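Local coordinates for protein chitosanase (Gynuella sunshinyii YC6258, PDB 6X2Q) that binds chitosan oligosaccharides and, as a family 46 glycoside hydrolase, probably cleaves the glucosamine chains of chitosan, at residues R193-A196 / T200-E203; I144-E149 / S205-R210. All coordinates share one frame; numbering follows the deposited sequence.

Contact 1: R193-A196 / T200-E203; sequences RHPA and TEDE. With GCS (2-amino-2-deoxy-beta-D-glucopyranose), chain C.
T200 meets P195 where the chain turns back between helix 177-193 and the short helix 201-205. T200 holds the N-cap position, but its side chain makes no capping bond. Its methyl CG2 lies 3.8 Å from P195 CB, and the two side chains cross at a slant. OG1 stands anti to the backbone N (chi1 -160°) and is hydrogen-bonded to R37 NH1. The same OG1 is 3.7 Å from N2 of the chain C glucosamine, a proximity and not a bond.

At E201 the backbone itself comes against the proline ring. P195 CG is 3.7 Å from E201 CA. The E201 side chain runs at about a right angle to the ring and is extended (chi1 -179°). CG passes the ring at 4.1 Å from P195 CD. The extended chain carries the carboxylate on to a water, which donates to E201 OE2 at 2.8 Å and to R193 O at 2.8 Å. The last turn of helix 177-193 is thus tied to the first turn of the next helix through solvent.

E203 leaves the proline side and faces the sugar. Its OE2 accepts a weak hydrogen bond from O1 of the chain C glucosamine at 3.0 Å. D35 and W204 also bond glucosamine here.

The chemistry is divided. Aliphatic packing and one water close the turn. On the pocket side, T200 OG1 holds the pocket residue R37, and E203 meets the sugar itself through a weak bond.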
ATOM      1  N   ARG A 193     -13.387   7.986   2.323  1.00 34.19           N
ATOM      2  CA  ARG A 193     -14.645   8.208   3.034  1.00 35.27           C
ATOM      3  C   ARG A 193     -15.834   7.664   2.259  1.00 37.97           C
ATOM      4  O   ARG A 193     -16.827   7.246   2.868  1.00 41.58           O
ATOM      5  CB  ARG A 193     -14.864   9.704   3.300  1.00 35.62           C
ATOM      6  CG  ARG A 193     -14.035  10.284   4.441  1.00 43.46           C
ATOM      7  CD  ARG A 193     -14.890  11.041   5.469  1.00 54.57           C
ATOM      8  NE  ARG A 193     -14.059  11.612   6.530  1.00 62.95           N
ATOM      9  CZ  ARG A 193     -13.464  10.902   7.491  1.00 62.02           C
ATOM     10  NH1 ARG A 193     -13.627   9.584   7.549  1.00 53.86           N
ATOM     11  NH2 ARG A 193     -12.708  11.512   8.405  1.00 59.81           N
ATOM     12  N   HIS A 194     -15.771   7.673   0.929  1.00 37.02           N
ATOM     13  CA  HIS A 194     -16.920   7.332   0.089  1.00 35.38           C
ATOM     14  C   HIS A 194     -16.497   6.454  -1.068  1.00 31.79           C
ATOM     15  O   HIS A 194     -16.608   6.840  -2.237  1.00 33.50           O
ATOM     16  CB  HIS A 194     -17.606   8.601  -0.416  1.00 38.18           C
ATOM     17  CG  HIS A 194     -18.185   9.418   0.686  1.00 42.89           C
ATOM     18  ND1 HIS A 194     -17.768  10.704   0.958  1.00 42.44           N
ATOM     19  CD2 HIS A 194     -19.105   9.106   1.629  1.00 38.50           C
ATOM     20  CE1 HIS A 194     -18.432  11.160   2.005  1.00 41.76           C
ATOM     21  NE2 HIS A 194     -19.248  10.210   2.431  1.00 44.59           N
ATOM     22  N   PRO A 195     -16.049   5.239  -0.785  1.00 30.09           N
ATOM     23  CA  PRO A 195     -15.591   4.368  -1.872  1.00 33.31           C
ATOM     24  C   PRO A 195     -16.757   3.834  -2.692  1.00 37.91           C
ATOM     25  O   PRO A 195     -17.856   3.604  -2.182  1.00 41.56           O
ATOM     26  CB  PRO A 195     -14.848   3.239  -1.144  1.00 33.72           C
ATOM     27  CG  PRO A 195     -15.343   3.273   0.269  1.00 35.35           C
ATOM     28  CD  PRO A 195     -15.895   4.633   0.551  1.00 33.07           C
ATOM     29  N   ALA A 196     -16.510   3.647  -3.988  1.00 38.24           N
ATOM     30  CA  ALA A 196     -17.494   2.965  -4.825  1.00 39.51           C
ATOM     31  C   ALA A 196     -17.693   1.513  -4.399  1.00 38.99           C
ATOM     32  O   ALA A 196     -18.773   0.951  -4.604  1.00 41.49           O
ATOM     33  CB  ALA A 196     -17.074   3.032  -6.295  1.00 40.18           C
ATOM     34  N   THR A 200     -15.483  -2.072   1.344  1.00 35.36           N
ATOM     35  CA  THR A 200     -14.284  -1.551   2.002  1.00 36.09           C
ATOM     36  C   THR A 200     -14.541  -0.242   2.744  1.00 37.42           C
ATOM     37  O   THR A 200     -13.581   0.397   3.208  1.00 32.90           O
ATOM     38  CB  THR A 200     -13.153  -1.353   0.991  1.00 33.58           C
ATOM     39  OG1 THR A 200     -11.907  -1.298   1.701  1.00 32.01           O
ATOM     40  CG2 THR A 200     -13.358  -0.036   0.204  1.00 27.71           C
ATOM     41  N   GLU A 201     -15.814   0.155   2.889  1.00 35.39           N
ATOM     42  CA  GLU A 201     -16.121   1.492   3.399  1.00 36.51           C
ATOM     43  C   GLU A 201     -15.669   1.664   4.841  1.00 36.19           C
ATOM     44  O   GLU A 201     -14.995   2.644   5.174  1.00 33.10           O
ATOM     45  CB  GLU A 201     -17.614   1.788   3.288  1.00 39.95           C
ATOM     46  CG  GLU A 201     -17.954   3.195   3.806  1.00 44.78           C
ATOM     47  CD  GLU A 201     -19.424   3.499   3.731  1.00 53.07           C
ATOM     48  OE1 GLU A 201     -20.104   2.870   2.889  1.00 49.38           O
ATOM     49  OE2 GLU A 201     -19.888   4.361   4.513  1.00 59.29           O
ATOM     50  N   ASP A 202     -16.088   0.761   5.726  1.00 35.42           N
ATOM     51  CA  ASP A 202     -15.671   0.848   7.123  1.00 36.96           C
ATOM     52  C   ASP A 202     -14.153   0.818   7.251  1.00 42.28           C
ATOM     53  O   ASP A 202     -13.565   1.629   7.975  1.00 43.78           O
ATOM     54  CB  ASP A 202     -16.276  -0.304   7.933  1.00 45.82           C
ATOM     55  CG  ASP A 202     -17.775  -0.174   8.129  1.00 55.48           C
ATOM     56  OD1 ASP A 202     -18.414  -1.228   8.372  1.00 55.22           O
ATOM     57  OD2 ASP A 202     -18.304   0.968   8.059  1.00 49.80           O
ATOM     58  N   GLU A 203     -13.504  -0.153   6.592  1.00 41.46           N
ATOM     59  CA  GLU A 203     -12.047  -0.253   6.640  1.00 40.85           C
ATOM     60  C   GLU A 203     -11.402   1.053   6.199  1.00 36.54           C
ATOM     61  O   GLU A 203     -10.573   1.628   6.912  1.00 36.81           O
ATOM     62  CB  GLU A 203     -11.573  -1.402   5.748  1.00 41.16           C
ATOM     63  CG  GLU A 203     -11.203  -2.660   6.482  1.00 54.20           C
ATOM     64  CD  GLU A 203      -9.927  -2.522   7.286  1.00 60.32           C
ATOM     65  OE1 GLU A 203     -10.015  -2.425   8.530  1.00 63.13           O
ATOM     66  OE2 GLU A 203      -8.835  -2.517   6.677  1.00 61.43           O
TER
HETATM   67  C1  GCS C 304      -6.421  -3.614   3.419  1.00 49.11           C
HETATM   68  C2  GCS C 304      -7.350  -2.505   2.676  1.00 44.14           C
HETATM   69  C3  GCS C 304      -6.795  -2.640   1.172  1.00 39.32           C
HETATM   70  C4  GCS C 304      -5.251  -2.811   0.958  1.00 44.32           C
HETATM   71  C5  GCS C 304      -4.270  -3.496   1.924  1.00 45.05           C
HETATM   72  C6  GCS C 304      -3.194  -2.828   1.874  1.00 43.90           C
HETATM   73  N2  GCS C 304      -8.681  -2.704   2.792  1.00 48.73           N
HETATM   74  O1  GCS C 304      -6.765  -3.396   4.726  1.00 53.74           O
HETATM   75  O3  GCS C 304      -7.023  -1.300   0.687  1.00 37.46           O
HETATM   76  O5  GCS C 304      -5.061  -3.521   3.182  1.00 45.65           O
HETATM   77  O6  GCS C 304      -2.417  -3.004   3.070  1.00 47.33           O
HETATM   78  O   HOH W   1     -18.297   6.619   5.124  1.00 50.74           O

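Contact 2: I144-E149 / S205-R210; sequences IIQHGE and SESTGR. With GCS (2-amino-2-deoxy-beta-D-glucopyranose), chain B; GCS (2-amino-2-deoxy-beta-D-glucopyranose), chain C; GCS (2-amino-2-deoxy-beta-D-glucopyranose), chain D; GCS (2-amino-2-deoxy-beta-D-glucopyranose), chain E.
Q146 reaches from the C-terminal end of helix 134-147 to S207 and R210, in the mostly helical fold of family 46, a member of the lysozyme clan. S207 lies in a type I beta turn, S205 to T208, that leads toward helix 209-219.

One direct hydrogen bond joins the segments. Q146 NE2 donates to S207 OG at 2.8 Å with an N-H...O angle of 162°, and OG lies nearly in the amide plane. The glutamine chain is extended, with CG anti to the backbone N (chi1 178°), which carries the amide to the serine. S207 OG is also bonded to W204 O, and Q146 OE1 accepts from R188 NH2. Both the oxygen and the nitrogen of this buried amide therefore have a partner, which should fix its rotation.

The second kind of contact is packing of flat groups. Q146 OE1 sits over one face of the R210 guanidinium, toward its rim, and the two planes are 37° apart. OE1 also touches R210 CD at 3.5 Å. R210 NH2 forms a salt bridge with D142, which probably balances the charge beside R188.

The third kind is sugar binding along the helix end. E149 N donates to O6 of the chain D glucosamine at 3.1 Å. G148, with positive phi, turns the chain out of the helix; its CA is 3.5 Å from O4 of the chain B sugar. I145 adds an apolar touch: its CG2 lies 4.0 Å from C6 of the chain C glucosamine.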
ATOM      1  N   ILE A 144      -0.908   3.638  -3.840  1.00 26.45           N
ATOM      2  CA  ILE A 144      -0.961   2.427  -4.659  1.00 28.98           C
ATOM      3  C   ILE A 144      -1.110   1.192  -3.773  1.00 26.54           C
ATOM      4  O   ILE A 144      -1.767   0.223  -4.158  1.00 23.41           O
ATOM      5  CB  ILE A 144       0.261   2.321  -5.604  1.00 28.57           C
ATOM      6  CG1 ILE A 144      -0.124   1.579  -6.891  1.00 29.53           C
ATOM      7  CG2 ILE A 144       1.424   1.623  -4.937  1.00 24.90           C
ATOM      8  CD1 ILE A 144       0.952   1.561  -7.948  1.00 26.41           C
ATOM      9  N   ILE A 145      -0.572   1.230  -2.555  1.00 26.64           N
ATOM     10  CA  ILE A 145      -0.618   0.054  -1.694  1.00 28.70           C
ATOM     11  C   ILE A 145      -2.036  -0.204  -1.193  1.00 31.96           C
ATOM     12  O   ILE A 145      -2.503  -1.352  -1.172  1.00 33.17           O
ATOM     13  CB  ILE A 145       0.372   0.216  -0.531  1.00 29.95           C
ATOM     14  CG1 ILE A 145       1.796  -0.082  -1.019  1.00 32.90           C
ATOM     15  CG2 ILE A 145      -0.021  -0.698   0.652  1.00 30.90           C
ATOM     16  CD1 ILE A 145       2.851   0.423  -0.094  1.00 36.58           C
ATOM     17  N   GLN A 146      -2.740   0.860  -0.784  1.00 32.28           N
ATOM     18  CA  GLN A 146      -4.078   0.738  -0.220  1.00 28.92           C
ATOM     19  C   GLN A 146      -5.142   0.646  -1.311  1.00 31.78           C
ATOM     20  O   GLN A 146      -6.096  -0.117  -1.179  1.00 30.99           O
ATOM     21  CB  GLN A 146      -4.356   1.928   0.713  1.00 30.88           C
ATOM     22  CG  GLN A 146      -5.761   1.937   1.326  1.00 35.34           C
ATOM     23  CD  GLN A 146      -5.967   3.005   2.396  1.00 35.72           C
ATOM     24  OE1 GLN A 146      -5.514   4.143   2.270  1.00 29.76           O
ATOM     25  NE2 GLN A 146      -6.684   2.638   3.447  1.00 37.94           N
ATOM     26  N   HIS A 147      -5.001   1.410  -2.396  1.00 33.27           N
ATOM     27  CA  HIS A 147      -6.032   1.479  -3.430  1.00 31.71           C
ATOM     28  C   HIS A 147      -5.795   0.537  -4.599  1.00 32.65           C
ATOM     29  O   HIS A 147      -6.734   0.291  -5.369  1.00 29.07           O
ATOM     30  CB  HIS A 147      -6.135   2.908  -3.991  1.00 29.82           C
ATOM     31  CG  HIS A 147      -6.453   3.942  -2.958  1.00 35.76           C
ATOM     32  ND1 HIS A 147      -7.692   4.544  -2.866  1.00 30.80           N
ATOM     33  CD2 HIS A 147      -5.698   4.477  -1.967  1.00 32.21           C
ATOM     34  CE1 HIS A 147      -7.681   5.410  -1.868  1.00 30.61           C
ATOM     35  NE2 HIS A 147      -6.487   5.388  -1.306  1.00 31.60           N
ATOM     36  N   GLY A 148      -4.563   0.057  -4.784  1.00 32.05           N
ATOM     37  CA  GLY A 148      -4.234  -0.807  -5.904  1.00 33.74           C
ATOM     38  C   GLY A 148      -4.069  -0.033  -7.196  1.00 35.32           C
ATOM     39  O   GLY A 148      -4.348   1.171  -7.237  1.00 30.53           O
ATOM     40  N   GLU A 149      -3.610  -0.703  -8.255  1.00 30.51           N
ATOM     41  CA  GLU A 149      -3.420  -0.084  -9.563  1.00 34.31           C
ATOM     42  C   GLU A 149      -4.428  -0.598 -10.596  1.00 36.80           C
ATOM     43  O   GLU A 149      -4.159  -0.599 -11.802  1.00 38.51           O
ATOM     44  CB  GLU A 149      -1.984  -0.296 -10.059  1.00 32.37           C
ATOM     45  CG  GLU A 149      -1.531   0.778 -11.035  1.00 33.55           C
ATOM     46  CD  GLU A 149      -0.225   0.434 -11.760  1.00 43.39           C
ATOM     47  OE1 GLU A 149       0.292  -0.698 -11.587  1.00 39.37           O
ATOM     48  OE2 GLU A 149       0.277   1.297 -12.526  1.00 43.66           O
ATOM     49  N   SER A 205     -12.738   4.153   5.562  1.00 33.83           N
ATOM     50  CA  SER A 205     -13.156   5.363   6.259  1.00 39.18           C
ATOM     51  C   SER A 205     -12.345   5.588   7.536  1.00 36.31           C
ATOM     52  O   SER A 205     -11.950   6.718   7.837  1.00 42.27           O
ATOM     53  CB  SER A 205     -14.651   5.294   6.582  1.00 42.32           C
ATOM     54  OG  SER A 205     -15.065   6.521   7.151  1.00 50.23           O
ATOM     55  N   GLU A 206     -12.077   4.529   8.293  1.00 34.15           N
ATOM     56  CA  GLU A 206     -11.285   4.657   9.511  1.00 39.23           C
ATOM     57  C   GLU A 206      -9.796   4.867   9.244  1.00 38.20           C
ATOM     58  O   GLU A 206      -9.023   4.989  10.202  1.00 38.39           O
ATOM     59  CB  GLU A 206     -11.473   3.411  10.378  1.00 46.38           C
ATOM     60  CG  GLU A 206     -12.904   3.191  10.839  1.00 56.54           C
ATOM     61  CD  GLU A 206     -12.989   2.277  12.052  1.00 72.82           C
ATOM     62  OE1 GLU A 206     -12.851   2.788  13.190  1.00 81.34           O
ATOM     63  OE2 GLU A 206     -13.186   1.052  11.870  1.00 79.81           O
ATOM     64  N   SER A 207      -9.361   4.891   7.989  1.00 33.36           N
ATOM     65  CA  SER A 207      -7.941   5.001   7.689  1.00 39.16           C
ATOM     66  C   SER A 207      -7.539   6.378   7.159  1.00 35.66           C
ATOM     67  O   SER A 207      -6.426   6.530   6.655  1.00 34.91           O
ATOM     68  CB  SER A 207      -7.540   3.925   6.681  1.00 35.84           C
ATOM     69  OG  SER A 207      -7.768   4.392   5.355  1.00 36.23           O
ATOM     70  N   THR A 208      -8.409   7.386   7.268  1.00 33.53           N
ATOM     71  CA  THR A 208      -8.150   8.675   6.629  1.00 32.87           C
ATOM     72  C   THR A 208      -7.102   9.508   7.353  1.00 32.14           C
ATOM     73  O   THR A 208      -6.587  10.468   6.765  1.00 32.96           O
ATOM     74  CB  THR A 208      -9.440   9.506   6.518  1.00 37.68           C
ATOM     75  OG1 THR A 208     -10.030   9.661   7.815  1.00 33.71           O
ATOM     76  CG2 THR A 208     -10.430   8.842   5.584  1.00 36.98           C
ATOM     77  N   GLY A 209      -6.794   9.195   8.610  1.00 30.12           N
ATOM     78  CA  GLY A 209      -5.724   9.898   9.297  1.00 28.22           C
ATOM     79  C   GLY A 209      -4.402   9.838   8.550  1.00 34.51           C
ATOM     80  O   GLY A 209      -3.580  10.755   8.655  1.00 36.39           O
ATOM     81  N   ARG A 210      -4.186   8.787   7.760  1.00 32.90           N
ATOM     82  CA  ARG A 210      -2.940   8.705   7.004  1.00 36.70           C
ATOM     83  C   ARG A 210      -2.872   9.785   5.922  1.00 30.41           C
ATOM     84  O   ARG A 210      -1.797  10.316   5.637  1.00 28.51           O
ATOM     85  CB  ARG A 210      -2.783   7.304   6.400  1.00 29.85           C
ATOM     86  CG  ARG A 210      -3.629   7.023   5.167  1.00 31.03           C
ATOM     87  CD  ARG A 210      -3.889   5.520   5.047  1.00 31.44           C
ATOM     88  NE  ARG A 210      -2.738   4.838   4.465  1.00 34.05           N
ATOM     89  CZ  ARG A 210      -2.582   3.518   4.423  1.00 35.55           C
ATOM     90  NH1 ARG A 210      -3.490   2.695   4.946  1.00 35.52           N
ATOM     91  NH2 ARG A 210      -1.506   3.014   3.849  1.00 36.55           N
TER
HETATM   92  C1  GCS B   1      -5.027  -3.853  -1.538  1.00 39.40           C
HETATM   93  C2  GCS B   1      -4.563  -5.034  -2.367  1.00 42.52           C
HETATM   94  C3  GCS B   1      -4.458  -4.612  -3.804  1.00 40.20           C
HETATM   95  C4  GCS B   1      -5.790  -4.115  -4.343  1.00 35.13           C
HETATM   96  C5  GCS B   1      -6.359  -3.210  -3.246  1.00 43.75           C
HETATM   97  C6  GCS B   1      -7.751  -2.683  -3.458  1.00 36.44           C
HETATM   98  N2  GCS B   1      -3.366  -5.640  -1.909  1.00 29.72           N
HETATM   99  O1  GCS B   1      -5.202  -4.056  -0.137  1.00 36.30           O
HETATM  100  O3  GCS B   1      -4.066  -5.728  -4.497  1.00 31.68           O
HETATM  101  O4  GCS B   1      -5.757  -3.926  -5.499  1.00 36.66           O
HETATM  102  O5  GCS B   1      -6.331  -3.782  -1.963  1.00 40.98           O
HETATM  103  O6  GCS B   1      -8.611  -3.620  -4.015  1.00 42.95           O
HETATM  104  C1  GCS C 304      -6.421  -3.614   3.419  1.00 49.11           C
HETATM  105  C2  GCS C 304      -7.350  -2.505   2.676  1.00 44.14           C
HETATM  106  C3  GCS C 304      -6.795  -2.640   1.172  1.00 39.32           C
HETATM  107  C4  GCS C 304      -5.251  -2.811   0.958  1.00 44.32           C
HETATM  108  C5  GCS C 304      -4.270  -3.496   1.924  1.00 45.05           C
HETATM  109  C6  GCS C 304      -3.194  -2.828   1.874  1.00 43.90           C
HETATM  110  N2  GCS C 304      -8.681  -2.704   2.792  1.00 48.73           N
HETATM  111  O1  GCS C 304      -6.765  -3.396   4.726  1.00 53.74           O
HETATM  112  O3  GCS C 304      -7.023  -1.300   0.687  1.00 37.46           O
HETATM  113  O5  GCS C 304      -5.061  -3.521   3.182  1.00 45.65           O
HETATM  114  O6  GCS C 304      -2.417  -3.004   3.070  1.00 47.33           O
HETATM  115  C1  GCS D   2      -5.335  -4.501  -6.735  1.00 41.12           C
HETATM  116  C2  GCS D   2      -6.030  -4.033  -7.968  1.00 39.65           C
HETATM  117  C3  GCS D   2      -5.679  -4.946  -9.106  1.00 42.11           C
HETATM  118  C4  GCS D   2      -4.206  -4.908  -9.447  1.00 40.65           C
HETATM  119  C5  GCS D   2      -3.476  -5.002  -8.105  1.00 44.28           C
HETATM  120  C6  GCS D   2      -2.025  -4.651  -8.200  1.00 36.16           C
HETATM  121  N2  GCS D   2      -7.417  -4.113  -7.785  1.00 40.78           N
HETATM  122  O3  GCS D   2      -6.425  -4.532 -10.195  1.00 36.29           O
HETATM  123  O4  GCS D   2      -3.908  -5.389 -10.535  1.00 42.15           O
HETATM  124  O5  GCS D   2      -4.000  -4.234  -7.047  1.00 41.55           O
HETATM  125  O6  GCS D   2      -1.914  -3.282  -8.350  1.00 43.17           O
HETATM  126  C1  GCS E   3      -3.367  -5.212 -11.584  1.00 49.61           C
HETATM  127  C2  GCS E   3      -2.702  -6.287 -12.286  1.00 51.63           C
HETATM  128  C3  GCS E   3      -2.074  -5.814 -13.597  1.00 55.65           C
HETATM  129  C4  GCS E   3      -3.177  -5.225 -14.398  1.00 56.79           C
HETATM  130  C5  GCS E   3      -3.715  -4.099 -13.564  1.00 56.87           C
HETATM  131  C6  GCS E   3      -4.828  -3.458 -14.317  1.00 55.83           C
HETATM  132  N2  GCS E   3      -1.687  -6.946 -11.551  1.00 48.16           N
HETATM  133  O3  GCS E   3      -1.559  -6.856 -14.399  1.00 61.51           O
HETATM  134  O4  GCS E   3      -2.669  -4.775 -15.637  1.00 59.59           O
HETATM  135  O5  GCS E   3      -4.265  -4.622 -12.403  1.00 50.83           O
HETATM  136  O6  GCS E   3      -4.224  -2.399 -15.022  1.00 58.55           O

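Contact 1 falls, in sequence, between the two segments of contact 2, and their centres are about 10 Å apart. Contact 1 lies nearer the surface, its centre about 16 Å from that of the chain, and is partly buried. Contact 2 is buried, about 7 Å from the chain centre. The outer contact joins neighbours in sequence by apolar packing and a water bridge. The inner one joins the end of helix 134-147 to a turn and helix start far along the chain, by a side-chain amide hydrogen bond beside charged groups. Helix 201-205 supplies both: E201-E203 begin it and S205 ends it. R193 NH1 makes a weak hydrogen bond to S205 O. Both border the chain C glucosamine.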